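Side-chain contact in hemolysin-related protein (Vibrio cholerae serotype O1, PDB 6MLT), which is a secreted, calcium-binding biofilm matrix protein thought to mediate biofilm adhesion, probably through carbohydrate binding: residues I36-N41 with P100-L105. Numbering follows the deposited sequence.
With NA (sodium ion), chain D; CA (calcium ion), chain C.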
ATOM      1  N   ILE A  36     -15.864   6.463  -6.313  1.00 15.28           N
ATOM      2  CA  ILE A  36     -15.477   5.066  -6.475  1.00 18.41           C
ATOM      3  C   ILE A  36     -15.452   4.761  -7.963  1.00 16.90           C
ATOM      4  O   ILE A  36     -16.286   5.277  -8.712  1.00 17.52           O
ATOM      5  CB  ILE A  36     -16.478   4.139  -5.746  1.00 28.32           C
ATOM      6  CG1 ILE A  36     -16.439   4.379  -4.231  1.00 30.12           C
ATOM      7  CG2 ILE A  36     -16.249   2.688  -6.091  1.00 40.28           C
ATOM      8  CD1 ILE A  36     -15.100   4.238  -3.619  1.00 23.29           C
ATOM      9  N   VAL A  37     -14.521   3.905  -8.389  1.00 17.56           N
ATOM     10  CA  VAL A  37     -14.291   3.636  -9.807  1.00 18.78           C
ATOM     11  C   VAL A  37     -14.299   2.130 -10.038  1.00 18.94           C
ATOM     12  O   VAL A  37     -13.423   1.417  -9.534  1.00 16.97           O
ATOM     13  CB  VAL A  37     -12.967   4.239 -10.304  1.00 19.87           C
ATOM     14  CG1 VAL A  37     -12.728   3.889 -11.778  1.00 19.73           C
ATOM     15  CG2 VAL A  37     -12.970   5.747 -10.115  1.00 19.64           C
ATOM     16  N   VAL A  38     -15.270   1.658 -10.822  1.00 16.71           N
ATOM     17  CA  VAL A  38     -15.425   0.245 -11.153  1.00 18.61           C
ATOM     18  C   VAL A  38     -16.160   0.142 -12.488  1.00 20.96           C
ATOM     19  O   VAL A  38     -16.833   1.082 -12.923  1.00 20.66           O
ATOM     20  CB  VAL A  38     -16.208  -0.528 -10.067  1.00 18.77           C
ATOM     21  CG1 VAL A  38     -15.363  -0.720  -8.808  1.00 18.52           C
ATOM     22  CG2 VAL A  38     -17.521   0.194  -9.738  1.00 18.25           C
ATOM     23  N   GLN A  39     -16.056  -1.028 -13.127  1.00 18.05           N
ATOM     24  CA  GLN A  39     -16.747  -1.290 -14.391  1.00 19.13           C
ATOM     25  C   GLN A  39     -18.214  -1.646 -14.146  1.00 20.83           C
ATOM     26  O   GLN A  39     -18.515  -2.553 -13.364  1.00 22.45           O
ATOM     27  CB  GLN A  39     -16.074  -2.443 -15.137  1.00 19.06           C
ATOM     28  CG  GLN A  39     -14.597  -2.268 -15.436  1.00 22.16           C
ATOM     29  CD  GLN A  39     -14.330  -1.446 -16.683  1.00 21.24           C
ATOM     30  OE1 GLN A  39     -15.251  -1.058 -17.404  1.00 19.85           O
ATOM     31  NE2 GLN A  39     -13.059  -1.183 -16.947  1.00 21.85           N
ATOM     32  N   LEU A  40     -19.130  -0.973 -14.850  1.00 21.67           N
ATOM     33  CA  LEU A  40     -20.555  -1.207 -14.636  1.00 21.42           C
ATOM     34  C   LEU A  40     -21.371  -1.481 -15.891  1.00 23.21           C
ATOM     35  O   LEU A  40     -22.543  -1.854 -15.760  1.00 25.01           O
ATOM     36  CB  LEU A  40     -21.185  -0.011 -13.909  1.00 20.37           C
ATOM     37  CG  LEU A  40     -20.669   0.254 -12.491  1.00 19.92           C
ATOM     38  CD1 LEU A  40     -21.257   1.554 -11.952  1.00 20.13           C
ATOM     39  CD2 LEU A  40     -20.987  -0.902 -11.555  1.00 17.75           C
ATOM     40  N   ASN A  41     -20.816  -1.321 -17.093  1.00 23.58           N
ATOM     41  CA  ASN A  41     -21.599  -1.596 -18.293  1.00 22.30           C
ATOM     42  C   ASN A  41     -20.694  -2.117 -19.400  1.00 23.78           C
ATOM     43  O   ASN A  41     -19.464  -2.074 -19.311  1.00 21.38           O
ATOM     44  CB  ASN A  41     -22.374  -0.355 -18.758  1.00 21.15           C
ATOM     45  CG  ASN A  41     -21.485   0.695 -19.394  1.00 22.13           C
ATOM     46  OD1 ASN A  41     -20.509   1.141 -18.803  1.00 23.33           O
ATOM     47  ND2 ASN A  41     -21.819   1.087 -20.621  1.00 23.46           N
ATOM     48  N   PRO A 100     -19.468   4.488  -0.776  1.00 17.69           N
ATOM     49  CA  PRO A 100     -19.749   3.048  -0.744  1.00 19.39           C
ATOM     50  C   PRO A 100     -18.524   2.250  -1.155  1.00 18.23           C
ATOM     51  O   PRO A 100     -17.463   2.826  -1.409  1.00 17.10           O
ATOM     52  CB  PRO A 100     -20.904   2.882  -1.742  1.00 22.27           C
ATOM     53  CG  PRO A 100     -20.849   4.058  -2.614  1.00 28.73           C
ATOM     54  CD  PRO A 100     -20.211   5.179  -1.844  1.00 24.49           C
ATOM     55  N   ALA A 101     -18.649   0.927  -1.187  1.00 16.67           N
ATOM     56  CA  ALA A 101     -17.574   0.038  -1.607  1.00 17.37           C
ATOM     57  C   ALA A 101     -18.125  -0.931  -2.640  1.00 19.88           C
ATOM     58  O   ALA A 101     -19.301  -1.297  -2.594  1.00 21.12           O
ATOM     59  CB  ALA A 101     -16.991  -0.747  -0.434  1.00 17.43           C
ATOM     60  N   ALA A 102     -17.273  -1.364  -3.566  1.00 16.58           N
ATOM     61  CA  ALA A 102     -17.743  -2.195  -4.661  1.00 16.16           C
ATOM     62  C   ALA A 102     -16.730  -3.278  -4.989  1.00 16.21           C
ATOM     63  O   ALA A 102     -15.520  -3.085  -4.866  1.00 16.40           O
ATOM     64  CB  ALA A 102     -18.026  -1.357  -5.915  1.00 17.52           C
ATOM     65  N   ALA A 103     -17.248  -4.418  -5.430  1.00 16.38           N
ATOM     66  CA  ALA A 103     -16.429  -5.538  -5.869  1.00 17.12           C
ATOM     67  C   ALA A 103     -17.361  -6.611  -6.400  1.00 17.18           C
ATOM     68  O   ALA A 103     -18.566  -6.591  -6.138  1.00 19.05           O
ATOM     69  CB  ALA A 103     -15.568  -6.106  -4.733  1.00 17.62           C
ATOM     70  N   ASP A 104     -16.787  -7.550  -7.150  1.00 20.51           N
ATOM     71  CA  ASP A 104     -17.511  -8.748  -7.569  1.00 23.89           C
ATOM     72  C   ASP A 104     -17.484  -9.717  -6.395  1.00 24.94           C
ATOM     73  O   ASP A 104     -16.512 -10.448  -6.196  1.00 25.88           O
ATOM     74  CB  ASP A 104     -16.884  -9.353  -8.819  1.00 28.37           C
ATOM     75  CG  ASP A 104     -17.632 -10.584  -9.324  1.00 31.16           C
ATOM     76  OD1 ASP A 104     -18.629 -11.007  -8.692  1.00 28.15           O
ATOM     77  OD2 ASP A 104     -17.218 -11.123 -10.370  1.00 31.61           O
ATOM     78  N   LEU A 105     -18.555  -9.710  -5.604  1.00 25.00           N
ATOM     79  CA  LEU A 105     -18.553 -10.419  -4.332  1.00 25.09           C
ATOM     80  C   LEU A 105     -18.898 -11.895  -4.484  1.00 24.43           C
ATOM     81  O   LEU A 105     -18.434 -12.716  -3.686  1.00 25.50           O
ATOM     82  CB  LEU A 105     -19.537  -9.752  -3.371  1.00 26.36           C
ATOM     83  CG  LEU A 105     -19.206  -8.309  -2.974  1.00 24.79           C
ATOM     84  CD1 LEU A 105     -20.337  -7.706  -2.150  1.00 27.04           C
ATOM     85  CD2 LEU A 105     -17.908  -8.253  -2.211  1.00 25.15           C
TER
HETATM   86 NA    NA D1003     -20.899 -10.261  -8.773  1.00 21.13          NA
HETATM   87 CA    CA C1002     -18.377   1.827 -18.442  1.00 21.98          CA
HETATM   88  O   HOH W   1     -17.947  -0.602 -17.889  1.00 19.47           O
HETATM   89  O   HOH W   2     -18.839   3.676 -19.811  1.00 19.65           O
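I36 sets its ethyl arm against the backbone just before strand 101-103: CG1 lies 3.4 Å from the carbonyl O of P100, and CD1 follows at 3.5 Å from the same P100 O. With chi1 at -64° CG1 stands anti to the carbonyl carbon of I36, and the other branch, CG2, turns to A102, its methyl 4.4 Å from A102 CB. Two residues on, V38 reaches that alanine: CG1 approaches A102 CB to 4.0 Å and CG2 to 4.2 Å, so both methyls of the valine meet A102 CB from the same side as I36 CG2. No hydrogen bond joins the segments. Strand 36-38 is paired with strand 56-63, whose I58 touches both V38 and P100, whereas strand 101-103 is the first of its own antiparallel sheet; the contact packs strands of two separate sheets, probably the inner strands of successive blades of a beta-propeller. Beyond the strand, N41 binds a calcium ion through OD1 at 2.3 Å, and a water on that ion donates to Q39 OE1. D104, at the end of the other strand, holds a sodium ion by OD1 at 2.4 Å, a site it shares with D106, D108, L110 and E112. The chemistry is thus divided: a small, buried interface of aliphatic side chains, one resting on a backbone carbonyl, joins the two sheets, while each segment leads separately into a metal-bound loop.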